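Local coordinates for enoyl-CoA hydratase/isomerase family protein (Mycobacterium tuberculosis, PDB 4FN7) that belongs to the crotonase superfamily and probably hydrates the double bond of enoyl-CoA thioesters in lipid metabolism, at residues Asp3-Thr8 / Ala14-Asp19; Leu49-Asn54 / Tyr87-Tyr92; Gly81-Ala86 / Gly108-Ser113; Pro95-Cys100 / Arg193-Leu198; His117-His122 / Val185-Glu190. All coordinates share one frame; numbering follows the deposited sequence.

Interaction 1 of 5, residues Asp3-Thr8 / Ala14-Asp19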
# COMPACT_ATOMS: atom_id res chain seq x y z
N ASP A 3 -13.63 28.35 24.22
CA ASP A 3 -13.79 28.39 22.77
C ASP A 3 -12.69 27.57 22.14
O ASP A 3 -11.66 28.11 21.74
CB ASP A 3 -13.75 29.83 22.26
CG ASP A 3 -14.92 30.65 22.76
OD1 ASP A 3 -16.03 30.49 22.22
OD2 ASP A 3 -14.73 31.45 23.70
N PRO A 4 -12.89 26.25 22.08
CA PRO A 4 -11.82 25.33 21.72
C PRO A 4 -11.43 25.34 20.25
O PRO A 4 -10.40 24.76 19.91
CB PRO A 4 -12.38 23.96 22.12
CG PRO A 4 -13.87 24.14 22.04
CD PRO A 4 -14.12 25.55 22.49
N VAL A 5 -12.22 25.97 19.39
CA VAL A 5 -11.88 26.07 17.98
C VAL A 5 -12.01 27.50 17.48
O VAL A 5 -13.01 28.17 17.76
CB VAL A 5 -12.78 25.17 17.12
CG1 VAL A 5 -12.47 25.37 15.64
CG2 VAL A 5 -12.60 23.72 17.50
N SER A 6 -11.01 27.97 16.75
CA SER A 6 -11.12 29.27 16.10
C SER A 6 -11.27 29.08 14.60
O SER A 6 -10.73 28.13 14.02
CB SER A 6 -9.91 30.14 16.41
OG SER A 6 -8.74 29.61 15.82
N TYR A 7 -12.01 29.99 13.98
CA TYR A 7 -12.22 30.00 12.54
C TYR A 7 -11.81 31.35 11.99
O TYR A 7 -12.29 32.39 12.46
CB TYR A 7 -13.69 29.75 12.21
CG TYR A 7 -14.00 29.93 10.75
CD1 TYR A 7 -13.79 28.89 9.85
CD2 TYR A 7 -14.49 31.13 10.25
CE1 TYR A 7 -14.06 29.04 8.51
CE2 TYR A 7 -14.76 31.29 8.91
CZ TYR A 7 -14.54 30.24 8.04
OH TYR A 7 -14.80 30.36 6.70
N THR A 8 -10.94 31.34 10.99
CA THR A 8 -10.44 32.56 10.38
C THR A 8 -10.37 32.38 8.87
O THR A 8 -9.69 31.49 8.38
CB THR A 8 -9.04 32.91 10.89
OG1 THR A 8 -9.03 32.84 12.33
CG2 THR A 8 -8.64 34.31 10.45
N ALA A 14 -9.69 28.94 4.64
CA ALA A 14 -10.13 29.07 6.02
C ALA A 14 -9.15 28.31 6.89
O ALA A 14 -8.73 27.21 6.54
CB ALA A 14 -11.54 28.52 6.19
N VAL A 15 -8.76 28.92 8.01
CA VAL A 15 -7.90 28.27 8.98
C VAL A 15 -8.71 27.96 10.23
O VAL A 15 -9.28 28.86 10.85
CB VAL A 15 -6.69 29.14 9.35
CG1 VAL A 15 -5.77 28.39 10.32
CG2 VAL A 15 -5.93 29.54 8.09
N ILE A 16 -8.77 26.68 10.57
CA ILE A 16 -9.52 26.19 11.71
C ILE A 16 -8.50 25.64 12.70
O ILE A 16 -7.75 24.72 12.38
CB ILE A 16 -10.49 25.07 11.25
CG1 ILE A 16 -11.53 25.64 10.27
CG2 ILE A 16 -11.15 24.39 12.44
CD1 ILE A 16 -12.49 24.59 9.71
N SER A 17 -8.44 26.24 13.88
CA SER A 17 -7.41 25.88 14.85
C SER A 17 -8.01 25.35 16.13
O SER A 17 -8.85 26.00 16.75
CB SER A 17 -6.53 27.09 15.15
OG SER A 17 -5.69 27.39 14.06
N MET A 18 -7.55 24.17 16.53
CA MET A 18 -7.95 23.56 17.78
C MET A 18 -7.02 24.00 18.90
O MET A 18 -5.80 23.84 18.81
CB MET A 18 -7.90 22.03 17.67
CG MET A 18 -8.89 21.43 16.69
SD MET A 18 -8.76 19.62 16.65
CE MET A 18 -7.17 19.42 15.84
N ASP A 19 -7.60 24.56 19.96
CA ASP A 19 -6.84 24.79 21.18
C ASP A 19 -7.77 24.86 22.37
O ASP A 19 -8.33 25.92 22.66
CB ASP A 19 -6.02 26.09 21.09
CG ASP A 19 -5.20 26.33 22.33
OD1 ASP A 19 -5.14 25.43 23.19
OD2 ASP A 19 -4.60 27.42 22.45
O HOH W 1 -8.33 30.20 13.10
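Tyr7 and Ile16 face each other as an antiparallel non-hydrogen-bonded pair, and the tyrosine can be followed outward from there. From CB, on the same face of the sheet as Ile16, CG turns anti to the backbone N (chi1 172°), and the ring runs along the neighbouring strand toward Ala14: CD1 lies 4.0 Å from Ile16 CG1 at the ring edge, and CE1 is 3.5 Å from Ala14 CB. Past CZ, the same methyl still touches OH, whose hydrogen bond goes to Asp44, the last residue of helix 28-44. On the same face Val5 CG1 meets Ile16 CG2 at 3.6 Å, and that helix covers Val5 through Met30, Ala33 and Ala37.

Backbone bonds hold the register. Ser6 and Ser17 exchange two, Thr8 and Val15 two more, of which Val15 N to Thr8 O is nearly straight (2.8 Å, 176° at the hydrogen). A further bond from Asp19 N to Pro4 O (2.8 Å) extends the pairing beyond the last bridge.

On the opposite face, beside Val15, the hydroxyls of Ser6, Thr8 and Ser17 gather. One water is hydrogen-bonded to both Ser6 OG and Thr8 OG1 and donates to Val15 O (2.8 Å), while Ser17 OG turns instead to Thr52 on the next strand. The arrangement is the N-terminal beta hairpin of the crotonase fold, with 5-10 at one edge of the chain's larger sheet.

Interaction 2 of 5, residues Leu49-Asn54 / Tyr87-Tyr92; sequences LVITGN and YRLLSY
Leu49 lies across the Tyr92 ring, the two side chains meeting at about a right angle. Its CD1 stands over one ring face, displaced from the ring centre toward CE2, in a CH-pi contact 4.0 Å from the centroid of the Tyr92 ring and 22° off the normal. The branch point comes nearer to an individual ring atom, CG of Leu49 being 3.6 Å from CE2 of Tyr92, while CD2 reaches past the rim to the phenol oxygen. All three outer carbons of the leucine thus rest on one side of the tyrosine. The Tyr92 hydroxyl is hydrogen-bonded to Asp42, which ties the far end of the ring to helix 28-44; Ala41 of that helix touches both Leu49 and Tyr92.

Ile51 and Leu89 are oriented quite differently: they reach toward each other tip to tip. CD1 of Ile51 sits 3.9 Å from CD2 of Leu89 and equally close to the other leucine methyl, fitting into the fork of the side chain. The extended ending of the isoleucine (chi2 168°) carries this methyl out from the strand. Leu89 CD2 also touches Leu49 CD1 at 4.0 Å, so one methyl joins the two pairs.

No hydrogen bond crosses between 49-54 and 87-92. This is a buried helix-on-sheet interface of the crotonase fold, in which the last turn of helix 73-90 and the loop after it cover strand 48-52 before the chain returns as its parallel neighbour 96-100, completing a beta-alpha-beta crossover.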
# COMPACT_ATOMS: atom_id res chain seq x y z
N LEU A 49 -9.31 24.29 3.12
CA LEU A 49 -9.29 24.35 4.57
C LEU A 49 -7.91 24.00 5.07
O LEU A 49 -7.25 23.12 4.52
CB LEU A 49 -10.21 23.30 5.19
CG LEU A 49 -11.69 23.13 4.88
CD1 LEU A 49 -12.28 22.16 5.89
CD2 LEU A 49 -12.38 24.46 4.95
N VAL A 50 -7.50 24.68 6.13
CA VAL A 50 -6.36 24.27 6.94
C VAL A 50 -6.88 24.01 8.34
O VAL A 50 -7.58 24.85 8.92
CB VAL A 50 -5.30 25.37 7.00
CG1 VAL A 50 -4.20 24.99 7.99
CG2 VAL A 50 -4.73 25.63 5.62
N ILE A 51 -6.56 22.84 8.88
CA ILE A 51 -6.91 22.51 10.25
C ILE A 51 -5.63 22.32 11.05
O ILE A 51 -4.75 21.54 10.65
CB ILE A 51 -7.80 21.24 10.33
CG1 ILE A 51 -9.15 21.53 9.66
CG2 ILE A 51 -7.99 20.81 11.78
CD1 ILE A 51 -9.98 20.28 9.41
N THR A 52 -5.51 23.02 12.18
CA THR A 52 -4.31 22.95 13.00
C THR A 52 -4.64 22.52 14.42
O THR A 52 -5.80 22.55 14.83
CB THR A 52 -3.60 24.33 13.11
OG1 THR A 52 -4.14 25.07 14.22
CG2 THR A 52 -3.76 25.15 11.82
N GLY A 53 -3.61 22.11 15.16
CA GLY A 53 -3.72 21.94 16.59
C GLY A 53 -3.19 23.17 17.32
O GLY A 53 -3.23 24.29 16.79
N ASN A 54 -2.71 22.97 18.54
CA ASN A 54 -2.10 24.05 19.30
C ASN A 54 -0.58 23.89 19.41
O ASN A 54 0.02 23.16 18.63
CB ASN A 54 -2.79 24.25 20.67
CG ASN A 54 -2.57 23.08 21.64
OD1 ASN A 54 -1.71 22.22 21.43
ND2 ASN A 54 -3.36 23.06 22.72
N TYR A 87 -15.67 11.29 8.16
CA TYR A 87 -16.38 11.12 6.90
C TYR A 87 -16.58 12.47 6.21
O TYR A 87 -16.35 12.61 5.00
CB TYR A 87 -17.72 10.43 7.15
CG TYR A 87 -18.46 10.06 5.88
CD1 TYR A 87 -18.46 8.75 5.42
CD2 TYR A 87 -19.15 11.02 5.14
CE1 TYR A 87 -19.13 8.40 4.25
CE2 TYR A 87 -19.82 10.68 3.98
CZ TYR A 87 -19.81 9.37 3.54
OH TYR A 87 -20.47 9.05 2.38
N ARG A 88 -16.99 13.47 6.98
CA ARG A 88 -17.24 14.81 6.45
C ARG A 88 -15.98 15.39 5.81
O ARG A 88 -16.04 15.97 4.72
CB ARG A 88 -17.73 15.74 7.56
CG ARG A 88 -18.15 17.10 7.05
CD ARG A 88 -18.66 17.99 8.17
NE ARG A 88 -19.15 19.25 7.61
CZ ARG A 88 -19.59 20.28 8.32
NH1 ARG A 88 -19.60 20.23 9.65
NH2 ARG A 88 -20.01 21.37 7.70
N LEU A 89 -14.84 15.22 6.46
CA LEU A 89 -13.60 15.77 5.94
C LEU A 89 -13.04 14.99 4.76
O LEU A 89 -12.53 15.58 3.81
CB LEU A 89 -12.56 15.91 7.05
CG LEU A 89 -12.90 17.05 8.02
CD1 LEU A 89 -12.05 16.96 9.28
CD2 LEU A 89 -12.73 18.42 7.36
N LEU A 90 -13.12 13.66 4.81
CA LEU A 90 -12.64 12.83 3.70
C LEU A 90 -13.46 13.07 2.43
O LEU A 90 -12.96 12.86 1.33
CB LEU A 90 -12.69 11.35 4.07
CG LEU A 90 -11.51 10.83 4.90
CD1 LEU A 90 -11.81 9.44 5.46
CD2 LEU A 90 -10.22 10.82 4.11
N SER A 91 -14.71 13.49 2.60
CA SER A 91 -15.56 13.73 1.44
C SER A 91 -15.67 15.22 1.11
O SER A 91 -16.41 15.61 0.20
CB SER A 91 -16.95 13.13 1.67
OG SER A 91 -17.59 13.73 2.77
N TYR A 92 -14.93 16.05 1.83
CA TYR A 92 -15.05 17.50 1.70
C TYR A 92 -14.74 17.95 0.27
O TYR A 92 -13.75 17.52 -0.31
CB TYR A 92 -14.15 18.20 2.72
CG TYR A 92 -14.60 19.61 3.00
CD1 TYR A 92 -15.77 19.84 3.72
CD2 TYR A 92 -13.90 20.70 2.52
CE1 TYR A 92 -16.22 21.12 3.96
CE2 TYR A 92 -14.35 21.99 2.76
CZ TYR A 92 -15.50 22.19 3.48
OH TYR A 92 -15.94 23.47 3.71

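Interaction 3 of 5, residues Gly81-Ala86 / Gly108-Ser113; sequences GGFELA and GAFLLS
Phe83 is the first residue of 81-86 to touch the other helix, through the edge of its ring. Its CE1 comes within 4.0 Å of Phe110 CD2, and the phenylalanine side chains cross obliquely. Phe110 CD2 lies in the plane of the Phe83 ring, so it is the rim of Phe83 that takes part. Both phenylalanines carry CG anti to the carbonyl carbon, with chi1 -61° for Phe83 and -50° for Phe110, and these torsions bring the rings together on one side of the helix pair. Around them, helix 139-148 supplies Ala140 to Phe83 and Ala141 and Met145 to Phe110.

Two residues on, Leu85 leaves the helix on another side and extends CD2 to 4.4 Å from Leu111 CD1, a looser apolar touch. Leu34 and Ile38 of helix 28-44 also pack on this leucine. Ala86 follows between the two pairs: its methyl makes no close contact with 108-113, yet part of its surface is covered there.

The two apolar pairs join helix 73-90 to the short helix 107-112 in the buried interior of the crotonase fold, near the centre of the chain.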
# COMPACT_ATOMS: atom_id res chain seq x y z
N GLY A 81 -19.73 10.59 16.50
CA GLY A 81 -19.49 11.96 16.09
C GLY A 81 -18.10 12.15 15.51
O GLY A 81 -17.90 12.90 14.55
N GLY A 82 -17.12 11.47 16.09
CA GLY A 82 -15.74 11.58 15.63
C GLY A 82 -15.59 10.99 14.24
O GLY A 82 -14.96 11.57 13.36
N PHE A 83 -16.18 9.82 14.04
CA PHE A 83 -16.07 9.18 12.74
C PHE A 83 -16.93 9.85 11.68
O PHE A 83 -16.57 9.85 10.50
CB PHE A 83 -16.34 7.68 12.87
CG PHE A 83 -15.35 6.99 13.76
CD1 PHE A 83 -14.00 7.21 13.60
CD2 PHE A 83 -15.77 6.17 14.79
CE1 PHE A 83 -13.07 6.60 14.42
CE2 PHE A 83 -14.85 5.55 15.62
CZ PHE A 83 -13.50 5.77 15.44
N GLU A 84 -18.03 10.47 12.09
CA GLU A 84 -18.82 11.29 11.17
C GLU A 84 -18.03 12.51 10.71
O GLU A 84 -18.08 12.89 9.54
CB GLU A 84 -20.13 11.73 11.82
CG GLU A 84 -21.10 12.33 10.83
CD GLU A 84 -21.55 11.31 9.81
OE1 GLU A 84 -22.02 10.23 10.23
OE2 GLU A 84 -21.44 11.58 8.60
N LEU A 85 -17.30 13.13 11.63
CA LEU A 85 -16.41 14.23 11.29
C LEU A 85 -15.35 13.77 10.28
O LEU A 85 -15.05 14.46 9.31
CB LEU A 85 -15.75 14.78 12.55
CG LEU A 85 -14.85 16.00 12.39
CD1 LEU A 85 -15.64 17.16 11.79
CD2 LEU A 85 -14.28 16.38 13.73
N ALA A 86 -14.78 12.59 10.51
CA ALA A 86 -13.82 12.03 9.57
C ALA A 86 -14.46 11.84 8.19
O ALA A 86 -13.87 12.20 7.17
CB ALA A 86 -13.26 10.70 10.09
N GLY A 108 -7.06 11.63 17.22
CA GLY A 108 -6.23 12.67 16.66
C GLY A 108 -5.51 12.21 15.40
O GLY A 108 -5.43 12.95 14.42
N ALA A 109 -4.96 11.00 15.43
CA ALA A 109 -4.33 10.43 14.24
C ALA A 109 -5.36 10.14 13.15
O ALA A 109 -5.07 10.30 11.97
CB ALA A 109 -3.57 9.16 14.59
N PHE A 110 -6.56 9.72 13.54
CA PHE A 110 -7.60 9.43 12.55
C PHE A 110 -8.05 10.73 11.87
O PHE A 110 -8.22 10.77 10.66
CB PHE A 110 -8.80 8.70 13.18
CG PHE A 110 -8.41 7.51 14.01
CD1 PHE A 110 -7.27 6.78 13.72
CD2 PHE A 110 -9.18 7.13 15.10
CE1 PHE A 110 -6.89 5.69 14.51
CE2 PHE A 110 -8.81 6.05 15.89
CZ PHE A 110 -7.67 5.33 15.59
N LEU A 111 -8.23 11.78 12.66
CA LEU A 111 -8.56 13.09 12.10
C LEU A 111 -7.46 13.56 11.14
O LEU A 111 -7.73 14.02 10.02
CB LEU A 111 -8.75 14.10 13.23
CG LEU A 111 -9.01 15.55 12.81
CD1 LEU A 111 -10.27 15.64 11.98
CD2 LEU A 111 -9.12 16.45 14.03
N LEU A 112 -6.21 13.46 11.58
CA LEU A 112 -5.08 13.86 10.75
C LEU A 112 -5.14 13.16 9.39
O LEU A 112 -4.87 13.76 8.35
CB LEU A 112 -3.77 13.51 11.47
CG LEU A 112 -2.47 13.84 10.74
CD1 LEU A 112 -2.32 15.33 10.56
CD2 LEU A 112 -1.28 13.26 11.51
N SER A 113 -5.53 11.89 9.42
CA SER A 113 -5.55 11.02 8.24
C SER A 113 -6.69 11.35 7.28
O SER A 113 -6.83 10.70 6.25
CB SER A 113 -5.65 9.55 8.68
OG SER A 113 -4.56 9.18 9.51

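Interaction 4 of 5, residues Pro95-Cys100 / Arg193-Leu198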
# COMPACT_ATOMS: atom_id res chain seq x y z
N PRO A 95 -9.98 21.13 -1.08
CA PRO A 95 -8.79 20.52 -0.47
C PRO A 95 -8.70 20.84 1.02
O PRO A 95 -9.02 21.95 1.45
CB PRO A 95 -7.64 21.18 -1.23
CG PRO A 95 -8.23 21.53 -2.57
CD PRO A 95 -9.65 21.95 -2.26
N VAL A 96 -8.27 19.84 1.80
CA VAL A 96 -8.13 19.96 3.24
C VAL A 96 -6.68 19.68 3.59
O VAL A 96 -6.15 18.61 3.28
CB VAL A 96 -9.03 18.93 3.96
CG1 VAL A 96 -8.81 19.00 5.48
CG2 VAL A 96 -10.50 19.15 3.60
N VAL A 97 -6.04 20.65 4.23
CA VAL A 97 -4.64 20.49 4.63
C VAL A 97 -4.53 20.50 6.14
O VAL A 97 -5.02 21.41 6.79
CB VAL A 97 -3.75 21.61 4.04
CG1 VAL A 97 -2.29 21.37 4.39
CG2 VAL A 97 -3.92 21.67 2.53
N MET A 98 -3.88 19.47 6.68
CA MET A 98 -3.70 19.37 8.12
C MET A 98 -2.34 19.92 8.52
O MET A 98 -1.32 19.51 7.97
CB MET A 98 -3.80 17.91 8.56
CG MET A 98 -5.11 17.25 8.23
SD MET A 98 -6.45 17.95 9.20
CE MET A 98 -7.83 16.98 8.59
N ALA A 99 -2.36 20.84 9.48
CA ALA A 99 -1.14 21.32 10.12
C ALA A 99 -0.98 20.59 11.45
O ALA A 99 -1.58 20.96 12.46
CB ALA A 99 -1.23 22.82 10.36
N CYS A 100 -0.20 19.52 11.42
CA CYS A 100 0.04 18.70 12.59
C CYS A 100 1.07 19.39 13.47
O CYS A 100 2.27 19.26 13.24
CB CYS A 100 0.53 17.33 12.15
SG CYS A 100 0.49 16.08 13.42
N ARG A 193 -3.26 27.12 -0.27
CA ARG A 193 -3.45 28.13 -1.30
C ARG A 193 -3.12 27.57 -2.68
O ARG A 193 -3.80 27.89 -3.66
CB ARG A 193 -2.66 29.40 -0.98
CG ARG A 193 -3.23 30.17 0.21
CD ARG A 193 -2.49 31.48 0.46
NE ARG A 193 -3.18 32.31 1.44
CZ ARG A 193 -2.86 32.38 2.73
NH1 ARG A 193 -1.85 31.67 3.20
NH2 ARG A 193 -3.55 33.17 3.54
N GLU A 194 -2.09 26.73 -2.76
CA GLU A 194 -1.75 26.05 -4.01
C GLU A 194 -2.89 25.13 -4.47
O GLU A 194 -3.31 25.18 -5.63
CB GLU A 194 -0.45 25.26 -3.86
CG GLU A 194 -0.07 24.43 -5.09
CD GLU A 194 1.01 23.42 -4.79
OE1 GLU A 194 1.56 23.44 -3.67
OE2 GLU A 194 1.31 22.58 -5.68
N PHE A 195 -3.38 24.29 -3.57
CA PHE A 195 -4.43 23.34 -3.93
C PHE A 195 -5.74 24.03 -4.30
O PHE A 195 -6.53 23.49 -5.07
CB PHE A 195 -4.65 22.31 -2.82
CG PHE A 195 -3.41 21.53 -2.45
CD1 PHE A 195 -2.50 21.13 -3.42
CD2 PHE A 195 -3.16 21.22 -1.13
CE1 PHE A 195 -1.36 20.41 -3.06
CE2 PHE A 195 -2.03 20.51 -0.77
CZ PHE A 195 -1.13 20.10 -1.73
N ALA A 196 -5.98 25.21 -3.74
CA ALA A 196 -7.15 26.00 -4.11
C ALA A 196 -7.13 26.37 -5.59
O ALA A 196 -8.16 26.71 -6.17
CB ALA A 196 -7.26 27.25 -3.25
N GLY A 197 -5.94 26.29 -6.20
CA GLY A 197 -5.78 26.58 -7.62
C GLY A 197 -6.10 25.40 -8.53
O GLY A 197 -6.21 25.55 -9.75
N LEU A 198 -6.24 24.21 -7.94
CA LEU A 198 -6.72 23.06 -8.70
C LEU A 198 -8.17 23.29 -9.10
O LEU A 198 -8.88 24.08 -8.47
CB LEU A 198 -6.62 21.77 -7.88
CG LEU A 198 -5.21 21.31 -7.50
CD1 LEU A 198 -5.29 20.25 -6.41
CD2 LEU A 198 -4.46 20.80 -8.72
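Phe195 packs tightly on Pro95 and Val97, and nearly all of the contact rests on this one side chain. At its root, CB of Phe195 lies 3.6 Å from CB of Pro95, with the proline CG 3.7 Å from the same Phe195 CB and also against the carbonyl oxygen of Phe195. The proline ring therefore fits beside both the side-chain stem and the backbone of the last helical turn. Further out, the phenylalanine ring presents its edge to Val97: CG2 lies in the ring plane, 3.8 Å from CD2 of Phe195, and the two side chains cross at about a right angle. The torsion about the first bond of Phe195 (chi1 -58°) sets CG anti to the carbonyl carbon, taking the ring along the strand from Pro95 toward Val97. An edge-to-face meeting with His117 continues this buried packing onto the next strand.

Beyond Phe195 the contact thins quickly. Ala196 comes near the proline only through its backbone, N lying 4.5 Å from CG of Pro95, and a type I turn from Phe195 to Leu198 then carries the chain past the exposed Gly197. The second subunit reaches both parts, its Leu160 on Phe195 and its Gly159 on Leu198. The arrangement is an apolar helix-on-sheet contact of the crotonase fold, where the last turn of helix 184-195 covers the start of central strand 96-100 beside the subunit interface.

Interaction 5 of 5, residues His117-His122 / Val185-Glu190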
# COMPACT_ATOMS: atom_id res chain seq x y z
N HIS A 117 -3.62 16.64 2.35
CA HIS A 117 -2.19 16.84 2.53
C HIS A 117 -1.96 17.11 4.01
O HIS A 117 -2.69 17.88 4.63
CB HIS A 117 -1.71 18.04 1.70
CG HIS A 117 -0.23 18.22 1.70
ND1 HIS A 117 0.64 17.31 1.14
CD2 HIS A 117 0.54 19.22 2.19
CE1 HIS A 117 1.88 17.74 1.29
NE2 HIS A 117 1.85 18.89 1.93
N ARG A 118 -0.92 16.48 4.56
CA ARG A 118 -0.67 16.49 6.00
C ARG A 118 0.78 16.86 6.28
O ARG A 118 1.69 16.18 5.83
CB ARG A 118 -0.98 15.10 6.57
CG ARG A 118 -2.41 14.64 6.31
CD ARG A 118 -2.52 13.12 6.39
NE ARG A 118 -1.73 12.48 5.35
CZ ARG A 118 -1.54 11.17 5.25
NH1 ARG A 118 -2.06 10.35 6.16
NH2 ARG A 118 -0.81 10.68 4.26
N VAL A 119 0.97 17.95 7.02
CA VAL A 119 2.30 18.48 7.29
C VAL A 119 2.60 18.34 8.78
O VAL A 119 1.77 18.70 9.60
CB VAL A 119 2.39 19.98 6.92
CG1 VAL A 119 3.81 20.49 7.09
CG2 VAL A 119 1.91 20.20 5.49
N ALA A 120 3.79 17.84 9.11
CA ALA A 120 4.19 17.73 10.52
C ALA A 120 5.67 18.05 10.66
O ALA A 120 6.39 18.13 9.68
CB ALA A 120 3.91 16.33 11.05
N ALA A 121 6.11 18.24 11.90
CA ALA A 121 7.54 18.35 12.19
C ALA A 121 8.11 16.96 12.48
O ALA A 121 7.38 16.03 12.80
CB ALA A 121 7.77 19.28 13.37
N HIS A 122 9.43 16.85 12.36
CA HIS A 122 10.13 15.58 12.48
C HIS A 122 9.80 14.83 13.76
O HIS A 122 9.63 13.62 13.75
CB HIS A 122 11.65 15.80 12.41
CG HIS A 122 12.44 14.60 12.82
ND1 HIS A 122 12.97 14.45 14.08
CD2 HIS A 122 12.79 13.49 12.13
CE1 HIS A 122 13.61 13.30 14.16
NE2 HIS A 122 13.52 12.70 12.98
N VAL A 185 2.57 25.44 10.22
CA VAL A 185 1.32 26.12 9.90
C VAL A 185 1.43 26.93 8.62
O VAL A 185 0.57 26.84 7.75
CB VAL A 185 0.84 27.00 11.07
CG1 VAL A 185 -0.36 27.84 10.64
CG2 VAL A 185 0.49 26.12 12.27
N SER A 186 2.49 27.72 8.49
CA SER A 186 2.62 28.56 7.31
C SER A 186 2.77 27.71 6.05
O SER A 186 2.24 28.04 4.99
CB SER A 186 3.77 29.57 7.45
OG SER A 186 5.00 28.92 7.65
N ARG A 187 3.47 26.58 6.17
CA ARG A 187 3.62 25.68 5.04
C ARG A 187 2.27 25.03 4.68
O ARG A 187 1.93 24.90 3.51
CB ARG A 187 4.68 24.62 5.32
CG ARG A 187 4.80 23.57 4.25
CD ARG A 187 5.13 24.15 2.87
NE ARG A 187 4.94 23.10 1.88
CZ ARG A 187 4.41 23.27 0.68
NH1 ARG A 187 4.04 24.48 0.27
NH2 ARG A 187 4.27 22.22 -0.12
N ALA A 188 1.51 24.64 5.70
CA ALA A 188 0.17 24.11 5.47
C ALA A 188 -0.70 25.13 4.73
O ALA A 188 -1.43 24.77 3.80
CB ALA A 188 -0.50 23.70 6.79
N GLU A 189 -0.63 26.40 5.13
CA GLU A 189 -1.41 27.44 4.48
C GLU A 189 -0.95 27.68 3.05
O GLU A 189 -1.78 27.87 2.16
CB GLU A 189 -1.35 28.73 5.31
CG GLU A 189 -2.12 28.62 6.61
CD GLU A 189 -1.80 29.71 7.60
OE1 GLU A 189 -0.81 30.44 7.39
OE2 GLU A 189 -2.55 29.84 8.60
N GLU A 190 0.36 27.64 2.83
CA GLU A 190 0.92 27.78 1.48
C GLU A 190 0.40 26.65 0.58
O GLU A 190 -0.03 26.88 -0.55
CB GLU A 190 2.45 27.77 1.53
CG GLU A 190 3.12 28.02 0.20
CD GLU A 190 4.63 28.04 0.31
OE1 GLU A 190 5.21 27.07 0.84
OE2 GLU A 190 5.25 29.04 -0.12
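Val119 meets Arg187 and Ala188 where helix 184-195 packs on strand 117-120, a helix-on-sheet contact of the crotonase fold. Val119, the residue most covered, divides its methyls between the two partners. CG1 lies 4.3 Å from CG of Arg187, and thus touches the aliphatic part of the arginine. CG2 faces the helix backbone, 4.3 Å from CA of Ala188 and 4.4 Å from its CB. Consistent with the small alanine side chain, strand and helix approach to 6.3 Å between CA of Val119 and CA of Ala188; the alanine methyl also touches Val97 and Ala99 on the neighbouring strand.

Arg187 combines this apolar contact with a charged end. CG starts anti to the backbone N (chi1 175°), then the chain bends at chi2 (59°), so that the stem passes Val119 while the guanidinium continues to Glu177, its salt-bridge partner through NE. Glu177 also accepts from His117, whose other ring nitrogen is hydrogen-bonded to Gln156 of the second subunit. On the helix itself Arg187 has another carboxylate: NH1 makes a salt bridge of 2.9 Å to OE1 of Glu190, meeting that oxygen on its anti side, 32° out of the carboxylate plane.

Interactions 1, 2, 4 and 5 are built on the same larger sheet. Interaction 1 lies at its edge, partly buried, and is the one stitched across by backbone hydrogen bonds and a water; the other four rely on apolar side chains. Interactions 2 and 3 share helix 73-90 and lie deepest, their centres about 8 Å apart, with Leu89 CD1 touching Leu111 CD1 at 3.5 Å. Interactions 4 and 5 share helix 184-195 and pack it on neighbouring strands 96-100 and 117-120; both are buried in the chain yet adjoin the second subunit. Charged groups border interaction 5, whereas interaction 3, between two helices, is apolar throughout.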